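Local coordinates for protein putative oxidoreductase YfjR (Streptomyces aurantiacus, PDB 4OQZ) that acts as an S-selective imine reductase, reducing imines to amines, probably with NADPH bound at a Rossmann-type fold, at residues Ser4-Gly9 with Ser57-Val62; Arg24-Thr29 with Arg145-Val150; Leu66-Ala71 with Ser92-Glu97; Ser131-Gly136 with Lys154-Gly159; Ser240-Val245 with Ala260-Phe265. One frame throughout, in Å; residues are numbered along the deposited sequence.

Interactions 1 to 4 lie in the N-terminal Rossmann-type domain, and interaction 5 lies in the helical C-terminal part. Strands 4-8 and 27-31 are neighbours in one sheet, so interactions 1 and 2 touch, with centres about 10 Å apart. Interaction 4 closes the 154-159 end of that sheet and meets interaction 2 through helix 138-151. Interaction 3 joins the loops that follow two central strands. Along the chain it is nested inside the loop closed by interaction 2. Interaction 5 comes last, its centre about 50 Å from that of interaction 1. Interactions 3, 4 and 5 all touch the second subunit, so both parts of the chain contribute to the dimer.

Interaction 1. Residues Ser4-Gly9 with Ser57-Val62; sequences SVTVIG and SANELV
The Asn59 carboxamide is the flat side-chain group of this contact. It lies against the side chains of Ser4 and Thr6 and the backbone of Val5, and its CG is 3.6 Å from Thr6 OG1 and 3.7 Å from Val5 C. The two segments belong to the parallel sheet of a Rossmann-type fold, in which strands 4-8 and 61-64 are neighbours. The chain comes up from helix 52-57, passes Asn59 and enters strand 61-64 at Leu61. Thr6 N donates to Leu61 O at 3.2 Å, with 160° at the hydrogen. Thr6 OG1 is hydrogen-bonded to Ala55 O, so the hydroxyl ties strand 4-8 to the helix before strand 61-64. Thr6 and Val62 form a parallel bridge, and their side chains lie side by side on one face of the sheet. Helix 52-57 packs on this face through Leu56, which touches Val62 and Ile8. Val5 and Leu61 run together on the other face, with Val5 CG2 4.0 Å from Leu61 CD2. Helix 138-151 covers Leu61 there. Gly9 follows strand 4-8 and is consistent with the first glycine of a dinucleotide-binding turn. Val62 has CG1 anti to its backbone N (chi1 176°), and this methyl meets Ile8 CD1 at 3.8 Å.

Interaction 2. Residues Arg24-Thr29 with Arg145-Val150; sequences RGYEVT and RAALEV
Arg24 and Tyr26 flank the C-prime glycine of the Schellman motif that ends helix 12-23, and both reach Val150 on helix 138-151. That glycine, Gly25, has a positive phi of 85°. Its N bonds back to Leu22 O, and Tyr26 N bonds back to Tyr21 O. The chain then turns into strand 27-31. The Tyr26 ring reaches Val150 with its outer end. CE1 of Tyr26 is 3.7 Å from Val150 CG2, and Tyr26 OH is 3.6 Å from the same methyl. The hydroxyl also sits over the helix backbone, 3.6 Å from Ala147 CA. Tyr26 CG is anti to its carbonyl carbon (chi1 -77°), which sends the ring to the helix. Tyr21 meets the Tyr26 ring edge-to-face and hydrogen-bonds Ala147 O through its own OH. In the Rossmann-type fold this brings the turn between the first helix and second strand against a later helix on the same side of the sheet. Val150 CG2 meets Tyr26 and also reaches Arg24 CD. Val150 CG1 is the nearer methyl to Arg24 CD, at 3.7 Å. The Arg24 chain bends at chi2 and passes Val150 in the opposite direction. Val150 O lies near the guanidinium plane at its edge, 3.1 Å from Arg24 NH1. Arg24 NH2 is hydrogen-bonded to Gly126 O, and the residue also touches a crystal neighbour.

Interaction 3. Residues Leu66-Ala71 with Ser92-Glu97; sequences LIDYDA and SSDTPE
Leu66 and Ser92 meet by a hydrogen bond between the two loops that follow strands 61-64 and 87-90 of the Rossmann-type sheet. Leu66 N donates to Ser92 OG at 3.1 Å, somewhat bent at 141°. The same OG is hydrogen-bonded to Asn90 OD1, so two groups fix this buried hydroxyl. A second bond is weak: Tyr69 N to Asp94 OD2 at 3.4 Å. Capping comes next. Asp68 is the N-cap of helix 69-75, its OD2 accepting from Ala71 N at 2.8 Å. Thr95 is the N-cap of helix 96-108, with OG1 taking Lys98 N. Tyr69 and Ser92 carry most of the van der Waals contact. Ser92 CB packs on Leu66 O and Asp68 CA. Tyr69 CD2 is 3.3 Å from Asp94 CB, and the ring and carboxylate planes are nearly parallel, 11° apart, but offset. Ser92 O lies 3.5 Å from Tyr69 CZ. Ala99 and Ala102 of helix 96-108 also touch the ring. An alanine in place of Tyr69 would probably open a gap between Asp94 and helix 96-108. Asp94 also packs on His243 of the second subunit. Asp94 OD1 accepts from Thr95 N at 2.8 Å, on the anti side and tilted out of the carboxylate plane.

Interaction 4. Residues Ser131-Gly136 with Lys154-Gly159; sequences STFYSG and KTDYRG
Thr132 O is met by two groups of the next strand: Asp156 N donates to it at 2.7 Å, and Thr155 CA makes a CH...O contact. The strands are the two parallel arms of a beta-alpha-beta unit, strand 131-135, helix 138-151 and strand 154-159. Tyr134 N donates to Asp156 O at 3.0 Å. Arg158 N meets Tyr134 O at 2.8 Å. Past Tyr157 the nearest residues shift by one, and Gly136 N bonds to Gly159 O. On the face of Phe133 and Asp156, Arg158 CD lies 3.7 Å from Phe133 CD1. Arg158 bends at chi2 and chi3, which brings NH1 into a salt bridge with Asp156 OD1 at 2.9 Å. Asp156 OD2 is hydrogen-bonded to Tyr203 OH of the second subunit. On the other face the edge of the Tyr134 ring meets Thr155 CG2 at 3.7 Å, beside helix 138-151. Tyr157 CG is anti to the backbone N (chi1 -179°), and the ring runs along the strand ends with Gly159 N above one face, toward the rim. Tyr157 OH donates to Gly136 O at 2.5 Å, unusually short, so the exact length is doubtful. A phenylalanine in place of Tyr157 would probably leave Gly136 O without its hydroxyl mate. Gly136 O lies at the edge of the Tyr157 ring, in its plane.

Interaction 5. Residues Ser240-Val245 with Ala260-Phe265; sequences SMEHVV and AVLDAF
Met241 on helix 234-250 faces Leu262 on helix 256-269, with CB atoms 4.0 Å apart. The Met241 chain is bent at both chi2 and chi3. The bends fold the side chain between its partners and do not let it run straight out. Met241 CG rests against Phe265, 3.6 Å from its CD2. The SD and CE of Met241 turn back to Val261, with Met241 CE 3.9 Å from Val261 CG1. The two side chains cross at about a right angle. Val261 CG1 is anti to its backbone N (chi1 172°), which presents that methyl to the methionine. Leu262 has CG anti to the backbone N (chi1 167°), and its two methyls part. CD1 of Leu262 meets Glu242 CG at 3.7 Å, so the aliphatic part of the glutamate lies along the interface. Glu242 OE1 ends at His266 NE2 in a hydrogen bond. Leu262 CD2 goes to Val245, 3.9 Å from its CG2. No hydrogen bond joins the two segments. Trp177 of the second subunit packs on Met241, and its ring meets Phe265 with the planes at about 80°. It also bonds Ser240 OG through NE1. The segment axes come within 9.2 Å and run antiparallel, at 158°. This is an antiparallel helix pair in the helical C-terminal domain of the reductive aminase-like family, packed against the dimer partner.

Interaction 1. Residues Ser4-Gly9 with Ser57-Val62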
# COMPACT_ATOMS: atom_id res chain seq x y z
N SER A 4 -12.46 24.25 -29.96
CA SER A 4 -12.22 25.40 -29.06
C SER A 4 -12.67 24.99 -27.65
O SER A 4 -13.58 24.17 -27.53
CB SER A 4 -12.99 26.62 -29.54
OG SER A 4 -14.34 26.29 -29.80
N VAL A 5 -12.00 25.51 -26.59
CA VAL A 5 -12.29 25.14 -25.18
C VAL A 5 -11.92 26.26 -24.15
O VAL A 5 -11.05 27.09 -24.41
CB VAL A 5 -11.54 23.81 -24.86
CG1 VAL A 5 -10.02 24.00 -24.86
CG2 VAL A 5 -12.05 23.14 -23.57
N THR A 6 -12.55 26.23 -22.95
CA THR A 6 -12.20 27.15 -21.88
C THR A 6 -11.58 26.38 -20.68
O THR A 6 -12.11 25.33 -20.31
CB THR A 6 -13.41 27.95 -21.42
OG1 THR A 6 -13.77 28.84 -22.48
CG2 THR A 6 -13.13 28.76 -20.17
N VAL A 7 -10.50 26.95 -20.07
CA VAL A 7 -9.87 26.44 -18.85
C VAL A 7 -9.91 27.55 -17.78
O VAL A 7 -9.36 28.62 -17.99
CB VAL A 7 -8.43 25.86 -19.06
CG1 VAL A 7 -7.89 25.27 -17.75
CG2 VAL A 7 -8.40 24.79 -20.15
N ILE A 8 -10.58 27.28 -16.64
CA ILE A 8 -10.66 28.20 -15.49
C ILE A 8 -9.89 27.53 -14.33
O ILE A 8 -10.14 26.37 -14.02
CB ILE A 8 -12.13 28.58 -15.12
CG1 ILE A 8 -12.81 29.30 -16.31
CG2 ILE A 8 -12.18 29.44 -13.84
CD1 ILE A 8 -14.30 29.53 -16.26
N GLY A 9 -8.93 28.26 -13.76
CA GLY A 9 -8.09 27.80 -12.66
C GLY A 9 -6.75 27.40 -13.21
O GLY A 9 -6.63 26.33 -13.81
N SER A 57 -18.86 32.23 -21.56
CA SER A 57 -19.61 32.42 -22.80
C SER A 57 -18.82 32.23 -24.10
O SER A 57 -19.42 32.18 -25.18
CB SER A 57 -20.39 33.74 -22.77
OG SER A 57 -19.62 34.82 -22.28
N ALA A 58 -17.49 32.04 -24.01
CA ALA A 58 -16.63 31.84 -25.17
C ALA A 58 -16.76 30.43 -25.76
O ALA A 58 -16.41 30.24 -26.94
CB ALA A 58 -15.17 32.11 -24.80
N ASN A 59 -17.21 29.43 -24.95
CA ASN A 59 -17.31 28.04 -25.38
C ASN A 59 -18.38 27.24 -24.67
O ASN A 59 -18.66 27.50 -23.50
CB ASN A 59 -15.96 27.31 -25.16
CG ASN A 59 -14.76 27.93 -25.82
OD1 ASN A 59 -13.91 28.53 -25.17
ND2 ASN A 59 -14.70 27.86 -27.13
N GLU A 60 -18.88 26.19 -25.34
CA GLU A 60 -19.85 25.24 -24.78
C GLU A 60 -19.15 24.33 -23.73
O GLU A 60 -19.78 23.97 -22.73
CB GLU A 60 -20.48 24.40 -25.90
CG GLU A 60 -21.77 23.69 -25.49
CD GLU A 60 -21.92 22.25 -25.96
OE1 GLU A 60 -21.50 21.93 -27.09
OE2 GLU A 60 -22.52 21.45 -25.20
N LEU A 61 -17.87 23.94 -23.96
CA LEU A 61 -17.10 23.11 -23.01
C LEU A 61 -16.22 23.99 -22.12
O LEU A 61 -15.37 24.70 -22.61
CB LEU A 61 -16.24 22.02 -23.70
CG LEU A 61 -15.59 20.97 -22.74
CD1 LEU A 61 -16.62 20.05 -22.13
CD2 LEU A 61 -14.61 20.12 -23.47
N VAL A 62 -16.45 23.94 -20.80
CA VAL A 62 -15.70 24.72 -19.80
C VAL A 62 -15.03 23.74 -18.81
O VAL A 62 -15.71 22.99 -18.10
CB VAL A 62 -16.60 25.76 -19.08
CG1 VAL A 62 -15.84 26.49 -17.99
CG2 VAL A 62 -17.18 26.75 -20.08

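Interaction 2. Residues Arg24-Thr29 with Arg145-Val150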
# COMPACT_ATOMS: atom_id res chain seq x y z
N ARG A 24 -2.77 20.41 -29.10
CA ARG A 24 -3.69 19.70 -29.98
C ARG A 24 -4.45 20.61 -30.96
O ARG A 24 -5.31 20.12 -31.70
CB ARG A 24 -4.62 18.80 -29.18
CG ARG A 24 -4.09 17.38 -29.13
CD ARG A 24 -4.14 16.79 -27.74
NE ARG A 24 -3.19 15.69 -27.59
CZ ARG A 24 -2.81 15.16 -26.43
NH1 ARG A 24 -3.30 15.63 -25.29
NH2 ARG A 24 -1.94 14.15 -26.40
N GLY A 25 -4.09 21.89 -31.01
CA GLY A 25 -4.67 22.86 -31.92
C GLY A 25 -5.94 23.52 -31.45
O GLY A 25 -6.65 24.15 -32.24
N TYR A 26 -6.26 23.39 -30.15
CA TYR A 26 -7.49 24.00 -29.62
C TYR A 26 -7.33 25.49 -29.44
O TYR A 26 -6.32 25.97 -28.93
CB TYR A 26 -7.90 23.38 -28.27
CG TYR A 26 -8.55 22.02 -28.34
CD1 TYR A 26 -7.79 20.87 -28.55
CD2 TYR A 26 -9.90 21.87 -28.08
CE1 TYR A 26 -8.38 19.61 -28.55
CE2 TYR A 26 -10.51 20.61 -28.07
CZ TYR A 26 -9.74 19.48 -28.33
OH TYR A 26 -10.34 18.25 -28.35
N GLU A 27 -8.38 26.23 -29.83
CA GLU A 27 -8.50 27.65 -29.60
C GLU A 27 -8.76 27.73 -28.09
O GLU A 27 -9.77 27.20 -27.62
CB GLU A 27 -9.71 28.19 -30.40
CG GLU A 27 -9.59 28.03 -31.91
CD GLU A 27 -10.88 28.27 -32.66
OE1 GLU A 27 -11.16 29.44 -33.00
OE2 GLU A 27 -11.63 27.29 -32.90
N VAL A 28 -7.80 28.25 -27.30
CA VAL A 28 -7.96 28.25 -25.83
C VAL A 28 -8.25 29.62 -25.19
O VAL A 28 -7.49 30.57 -25.38
CB VAL A 28 -6.82 27.47 -25.11
CG1 VAL A 28 -7.02 27.45 -23.60
CG2 VAL A 28 -6.73 26.04 -25.63
N THR A 29 -9.34 29.69 -24.38
CA THR A 29 -9.75 30.86 -23.59
C THR A 29 -9.52 30.52 -22.12
O THR A 29 -9.83 29.41 -21.70
CB THR A 29 -11.21 31.27 -23.89
OG1 THR A 29 -11.36 31.44 -25.30
CG2 THR A 29 -11.61 32.58 -23.20
N ARG A 145 -16.31 13.54 -24.92
CA ARG A 145 -15.29 12.52 -24.61
C ARG A 145 -13.91 12.76 -25.28
O ARG A 145 -12.88 12.67 -24.60
CB ARG A 145 -15.84 11.12 -24.91
CG ARG A 145 -14.90 10.02 -24.54
CD ARG A 145 -15.64 8.72 -24.52
NE ARG A 145 -14.82 7.69 -23.91
CZ ARG A 145 -15.25 6.46 -23.65
NH1 ARG A 145 -16.51 6.11 -23.91
NH2 ARG A 145 -14.43 5.58 -23.10
N ALA A 146 -13.90 13.03 -26.61
CA ALA A 146 -12.67 13.33 -27.38
C ALA A 146 -11.89 14.51 -26.76
O ALA A 146 -10.67 14.45 -26.72
CB ALA A 146 -13.00 13.63 -28.84
N ALA A 147 -12.60 15.54 -26.26
CA ALA A 147 -12.00 16.70 -25.60
C ALA A 147 -11.45 16.35 -24.21
O ALA A 147 -10.39 16.83 -23.85
CB ALA A 147 -13.00 17.84 -25.50
N LEU A 148 -12.14 15.49 -23.45
CA LEU A 148 -11.66 15.06 -22.13
C LEU A 148 -10.46 14.13 -22.29
O LEU A 148 -9.63 14.09 -21.38
CB LEU A 148 -12.79 14.37 -21.34
CG LEU A 148 -14.08 15.16 -21.21
CD1 LEU A 148 -15.21 14.27 -20.74
CD2 LEU A 148 -13.89 16.41 -20.33
N GLU A 149 -10.31 13.47 -23.46
CA GLU A 149 -9.17 12.60 -23.76
C GLU A 149 -7.86 13.42 -23.92
O GLU A 149 -6.76 12.85 -23.91
CB GLU A 149 -9.41 11.74 -25.00
CG GLU A 149 -10.39 10.60 -24.75
CD GLU A 149 -10.72 9.75 -25.96
OE1 GLU A 149 -10.44 10.18 -27.10
OE2 GLU A 149 -11.26 8.65 -25.75
N VAL A 150 -8.01 14.76 -24.05
CA VAL A 150 -6.87 15.67 -24.16
C VAL A 150 -6.24 15.76 -22.77
O VAL A 150 -5.01 15.72 -22.68
CB VAL A 150 -7.23 17.03 -24.79
CG1 VAL A 150 -6.04 18.00 -24.78
CG2 VAL A 150 -7.75 16.86 -26.21

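Interaction 3. Residues Leu66-Ala71 with Ser92-Glu97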
# COMPACT_ATOMS: atom_id res chain seq x y z
N LEU A 66 -10.07 24.24 -10.06
CA LEU A 66 -9.96 25.12 -8.90
C LEU A 66 -9.53 24.33 -7.66
O LEU A 66 -9.33 23.11 -7.74
CB LEU A 66 -11.30 25.84 -8.69
CG LEU A 66 -11.41 27.27 -9.24
CD1 LEU A 66 -11.50 27.30 -10.77
CD2 LEU A 66 -12.61 27.97 -8.66
N ILE A 67 -9.36 25.02 -6.51
CA ILE A 67 -8.91 24.41 -5.25
C ILE A 67 -9.86 23.28 -4.80
O ILE A 67 -9.42 22.16 -4.54
CB ILE A 67 -8.71 25.48 -4.14
CG1 ILE A 67 -7.94 26.73 -4.67
CG2 ILE A 67 -7.99 24.89 -2.91
CD1 ILE A 67 -8.60 28.14 -4.29
N ASP A 68 -11.16 23.59 -4.76
CA ASP A 68 -12.24 22.71 -4.30
C ASP A 68 -13.59 23.22 -4.87
O ASP A 68 -13.59 24.17 -5.66
CB ASP A 68 -12.25 22.75 -2.76
CG ASP A 68 -12.09 24.15 -2.17
OD1 ASP A 68 -11.07 24.40 -1.50
OD2 ASP A 68 -12.94 25.01 -2.45
N TYR A 69 -14.73 22.61 -4.44
CA TYR A 69 -16.06 23.05 -4.87
C TYR A 69 -16.45 24.36 -4.21
O TYR A 69 -17.12 25.16 -4.85
CB TYR A 69 -17.15 21.97 -4.71
CG TYR A 69 -16.92 20.77 -5.61
CD1 TYR A 69 -17.03 20.88 -6.99
CD2 TYR A 69 -16.58 19.53 -5.08
CE1 TYR A 69 -16.80 19.79 -7.83
CE2 TYR A 69 -16.32 18.44 -5.91
CZ TYR A 69 -16.44 18.57 -7.28
OH TYR A 69 -16.18 17.51 -8.11
N ASP A 70 -15.97 24.62 -2.98
CA ASP A 70 -16.23 25.87 -2.24
C ASP A 70 -15.71 27.10 -3.00
O ASP A 70 -16.32 28.16 -2.93
CB ASP A 70 -15.60 25.81 -0.84
CG ASP A 70 -16.58 26.03 0.29
OD1 ASP A 70 -17.27 25.07 0.68
OD2 ASP A 70 -16.63 27.17 0.81
N ALA A 71 -14.57 26.95 -3.72
CA ALA A 71 -13.95 28.00 -4.52
C ALA A 71 -14.70 28.24 -5.83
O ALA A 71 -14.63 29.34 -6.37
CB ALA A 71 -12.49 27.66 -4.80
N SER A 92 -11.86 19.70 -9.77
CA SER A 92 -11.41 20.00 -8.40
C SER A 92 -11.77 18.83 -7.46
O SER A 92 -12.95 18.58 -7.19
CB SER A 92 -12.05 21.29 -7.89
OG SER A 92 -12.16 22.26 -8.91
N SER A 93 -10.73 18.11 -6.99
CA SER A 93 -10.84 16.95 -6.11
C SER A 93 -11.38 17.30 -4.70
O SER A 93 -10.65 17.83 -3.85
CB SER A 93 -9.50 16.24 -6.01
OG SER A 93 -8.59 16.91 -5.15
N ASP A 94 -12.65 17.01 -4.47
CA ASP A 94 -13.30 17.24 -3.18
C ASP A 94 -14.24 16.04 -2.92
O ASP A 94 -14.20 15.07 -3.67
CB ASP A 94 -14.01 18.60 -3.19
CG ASP A 94 -14.28 19.26 -1.84
OD1 ASP A 94 -14.31 18.54 -0.82
OD2 ASP A 94 -14.54 20.48 -1.82
N THR A 95 -15.04 16.08 -1.85
CA THR A 95 -15.93 14.99 -1.43
C THR A 95 -17.11 14.73 -2.38
O THR A 95 -17.59 15.67 -3.02
CB THR A 95 -16.47 15.26 -0.02
OG1 THR A 95 -17.38 16.36 -0.03
CG2 THR A 95 -15.38 15.44 1.01
N PRO A 96 -17.67 13.48 -2.38
CA PRO A 96 -18.88 13.19 -3.18
C PRO A 96 -20.07 14.08 -2.87
O PRO A 96 -20.83 14.40 -3.78
CB PRO A 96 -19.18 11.73 -2.86
CG PRO A 96 -17.91 11.15 -2.38
CD PRO A 96 -17.21 12.26 -1.67
N GLU A 97 -20.24 14.48 -1.59
CA GLU A 97 -21.34 15.35 -1.16
C GLU A 97 -21.23 16.75 -1.77
O GLU A 97 -22.21 17.25 -2.34
CB GLU A 97 -21.45 15.38 0.38
CG GLU A 97 -22.86 15.17 0.90
CD GLU A 97 -23.59 13.91 0.44
OE1 GLU A 97 -23.07 12.80 0.68
OE2 GLU A 97 -24.67 14.05 -0.16

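Interaction 4. Residues Ser131-Gly136 with Lys154-Gly159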
# COMPACT_ATOMS: atom_id res chain seq x y z
N SER A 131 -5.50 8.24 -16.65
CA SER A 131 -6.94 8.08 -16.53
C SER A 131 -7.64 9.11 -15.61
O SER A 131 -7.03 9.73 -14.74
CB SER A 131 -7.29 6.65 -16.13
OG SER A 131 -8.69 6.41 -16.26
N THR A 132 -8.92 9.36 -15.92
CA THR A 132 -9.78 10.27 -15.17
C THR A 132 -11.15 9.62 -15.07
O THR A 132 -11.70 9.14 -16.07
CB THR A 132 -9.90 11.64 -15.84
OG1 THR A 132 -8.61 12.19 -16.05
CG2 THR A 132 -10.75 12.65 -14.99
N PHE A 133 -11.70 9.63 -13.85
CA PHE A 133 -13.04 9.11 -13.59
C PHE A 133 -14.01 10.25 -13.87
O PHE A 133 -13.75 11.37 -13.46
CB PHE A 133 -13.19 8.71 -12.10
CG PHE A 133 -12.38 7.52 -11.64
CD1 PHE A 133 -12.72 6.23 -12.03
CD2 PHE A 133 -11.31 7.69 -10.77
CE1 PHE A 133 -11.97 5.13 -11.61
CE2 PHE A 133 -10.56 6.58 -10.33
CZ PHE A 133 -10.88 5.32 -10.78
N TYR A 134 -15.10 9.97 -14.56
CA TYR A 134 -16.17 10.92 -14.85
C TYR A 134 -17.53 10.40 -14.40
O TYR A 134 -17.85 9.22 -14.58
CB TYR A 134 -16.22 11.29 -16.33
CG TYR A 134 -15.07 12.19 -16.75
CD1 TYR A 134 -15.07 13.54 -16.43
CD2 TYR A 134 -13.98 11.68 -17.45
CE1 TYR A 134 -14.01 14.36 -16.79
CE2 TYR A 134 -12.92 12.50 -17.83
CZ TYR A 134 -12.94 13.84 -17.50
OH TYR A 134 -11.88 14.67 -17.84
N SER A 135 -18.32 11.29 -13.79
CA SER A 135 -19.67 10.99 -13.39
C SER A 135 -20.61 12.19 -13.64
O SER A 135 -20.14 13.33 -13.72
CB SER A 135 -19.73 10.44 -11.96
OG SER A 135 -19.52 11.41 -10.95
N GLY A 136 -21.88 11.90 -13.88
CA GLY A 136 -22.88 12.91 -14.21
C GLY A 136 -23.66 12.53 -15.44
O GLY A 136 -23.67 11.35 -15.80
N LYS A 154 -7.08 8.05 -21.19
CA LYS A 154 -8.17 7.19 -20.73
C LYS A 154 -9.14 8.00 -19.87
O LYS A 154 -8.73 8.89 -19.10
CB LYS A 154 -7.64 5.98 -19.95
CG LYS A 154 -6.62 5.11 -20.69
CD LYS A 154 -5.85 4.24 -19.68
CE LYS A 154 -4.81 3.34 -20.32
NZ LYS A 154 -3.93 2.71 -19.30
N THR A 155 -10.45 7.74 -20.08
CA THR A 155 -11.55 8.37 -19.34
C THR A 155 -12.49 7.25 -18.92
O THR A 155 -12.80 6.36 -19.72
CB THR A 155 -12.24 9.54 -20.09
OG1 THR A 155 -13.02 9.05 -21.18
CG2 THR A 155 -11.23 10.66 -20.55
N ASP A 156 -12.92 7.27 -17.66
CA ASP A 156 -13.75 6.18 -17.11
C ASP A 156 -15.07 6.68 -16.52
O ASP A 156 -15.11 7.07 -15.36
CB ASP A 156 -12.93 5.41 -16.08
CG ASP A 156 -13.51 4.10 -15.57
OD1 ASP A 156 -14.62 3.72 -16.02
OD2 ASP A 156 -12.82 3.43 -14.79
N TYR A 157 -16.15 6.61 -17.31
CA TYR A 157 -17.49 7.03 -16.90
C TYR A 157 -18.10 6.02 -15.91
O TYR A 157 -18.37 4.87 -16.27
CB TYR A 157 -18.39 7.24 -18.12
CG TYR A 157 -19.77 7.71 -17.75
CD1 TYR A 157 -20.04 9.05 -17.48
CD2 TYR A 157 -20.82 6.80 -17.62
CE1 TYR A 157 -21.31 9.48 -17.12
CE2 TYR A 157 -22.10 7.22 -17.25
CZ TYR A 157 -22.34 8.56 -17.02
OH TYR A 157 -23.60 8.97 -16.68
N ARG A 158 -18.30 6.47 -14.66
CA ARG A 158 -18.79 5.65 -13.54
C ARG A 158 -20.28 5.63 -13.33
O ARG A 158 -20.82 4.66 -12.78
CB ARG A 158 -18.06 6.03 -12.22
CG ARG A 158 -16.52 5.90 -12.22
CD ARG A 158 -15.96 4.62 -12.85
NE ARG A 158 -16.58 3.39 -12.32
CZ ARG A 158 -16.76 2.28 -13.03
NH1 ARG A 158 -16.38 2.22 -14.30
NH2 ARG A 158 -17.33 1.21 -12.48
N GLY A 159 -20.95 6.69 -13.76
CA GLY A 159 -22.40 6.74 -13.59
C GLY A 159 -23.00 8.13 -13.61
O GLY A 159 -22.28 9.13 -13.71

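Interaction 5. Residues Ser240-Val245 with Ala260-Phe265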
# COMPACT_ATOMS: atom_id res chain seq x y z
N SER A 240 2.16 -10.06 14.40
CA SER A 240 3.09 -9.63 13.38
C SER A 240 3.24 -8.10 13.48
O SER A 240 4.36 -7.59 13.46
CB SER A 240 2.62 -10.06 12.00
OG SER A 240 3.54 -9.66 11.00
N MET A 241 2.11 -7.40 13.68
CA MET A 241 2.14 -5.95 13.85
C MET A 241 2.83 -5.52 15.16
O MET A 241 3.46 -4.46 15.17
CB MET A 241 0.74 -5.34 13.70
CG MET A 241 0.40 -4.98 12.28
SD MET A 241 1.73 -4.17 11.33
CE MET A 241 1.95 -2.59 12.28
N GLU A 242 2.77 -6.36 16.21
CA GLU A 242 3.45 -6.11 17.50
C GLU A 242 4.97 -6.10 17.24
O GLU A 242 5.66 -5.23 17.74
CB GLU A 242 3.10 -7.18 18.56
CG GLU A 242 1.67 -7.14 19.07
CD GLU A 242 1.42 -6.79 20.53
OE1 GLU A 242 0.31 -7.10 21.02
OE2 GLU A 242 2.31 -6.19 21.18
N HIS A 243 5.45 -7.05 16.41
CA HIS A 243 6.86 -7.18 16.01
C HIS A 243 7.33 -5.97 15.20
O HIS A 243 8.43 -5.48 15.45
CB HIS A 243 7.07 -8.50 15.23
CG HIS A 243 6.83 -9.73 16.04
ND1 HIS A 243 6.94 -9.73 17.43
CD2 HIS A 243 6.51 -10.98 15.63
CE1 HIS A 243 6.66 -10.97 17.81
NE2 HIS A 243 6.40 -11.75 16.77
N VAL A 244 6.48 -5.48 14.24
CA VAL A 244 6.74 -4.28 13.43
C VAL A 244 6.89 -3.09 14.41
O VAL A 244 7.89 -2.38 14.34
CB VAL A 244 5.65 -4.04 12.33
CG1 VAL A 244 5.75 -2.63 11.73
CG2 VAL A 244 5.75 -5.10 11.22
N VAL A 245 5.93 -2.94 15.35
CA VAL A 245 5.98 -1.90 16.41
C VAL A 245 7.25 -2.03 17.25
O VAL A 245 7.88 -1.01 17.56
CB VAL A 245 4.68 -1.88 17.28
CG1 VAL A 245 4.91 -1.23 18.65
CG2 VAL A 245 3.54 -1.18 16.55
N ALA A 260 -0.99 2.56 14.89
CA ALA A 260 -2.32 2.84 14.33
C ALA A 260 -2.87 1.61 13.60
O ALA A 260 -4.06 1.29 13.75
CB ALA A 260 -2.22 4.01 13.36
N VAL A 261 -2.00 0.89 12.85
CA VAL A 261 -2.33 -0.36 12.13
C VAL A 261 -2.56 -1.47 13.16
O VAL A 261 -3.57 -2.16 13.08
CB VAL A 261 -1.24 -0.72 11.08
CG1 VAL A 261 -1.46 -2.11 10.47
CG2 VAL A 261 -1.13 0.35 10.01
N LEU A 262 -1.63 -1.62 14.14
CA LEU A 262 -1.75 -2.60 15.24
C LEU A 262 -3.05 -2.37 16.00
O LEU A 262 -3.73 -3.34 16.30
CB LEU A 262 -0.55 -2.47 16.21
CG LEU A 262 -0.60 -3.17 17.59
CD1 LEU A 262 -0.59 -4.70 17.46
CD2 LEU A 262 0.55 -2.75 18.44
N ASP A 263 -3.40 -1.09 16.29
CA ASP A 263 -4.62 -0.71 17.02
C ASP A 263 -5.87 -1.26 16.35
O ASP A 263 -6.73 -1.78 17.05
CB ASP A 263 -4.74 0.82 17.20
CG ASP A 263 -3.77 1.46 18.19
OD1 ASP A 263 -3.44 0.81 19.22
OD2 ASP A 263 -3.39 2.63 17.97
N ALA A 264 -5.94 -1.20 15.00
CA ALA A 264 -7.07 -1.72 14.22
C ALA A 264 -7.16 -3.25 14.28
O ALA A 264 -8.27 -3.78 14.29
CB ALA A 264 -6.99 -1.25 12.78
N PHE A 265 -6.01 -3.96 14.36
CA PHE A 265 -5.95 -5.41 14.47
C PHE A 265 -6.29 -5.89 15.87
O PHE A 265 -7.07 -6.83 16.00
CB PHE A 265 -4.59 -5.95 14.03
CG PHE A 265 -4.30 -5.84 12.55
CD1 PHE A 265 -5.30 -5.53 11.63
CD2 PHE A 265 -3.02 -6.10 12.06
CE1 PHE A 265 -5.02 -5.43 10.26
CE2 PHE A 265 -2.75 -6.03 10.69
CZ PHE A 265 -3.75 -5.69 9.80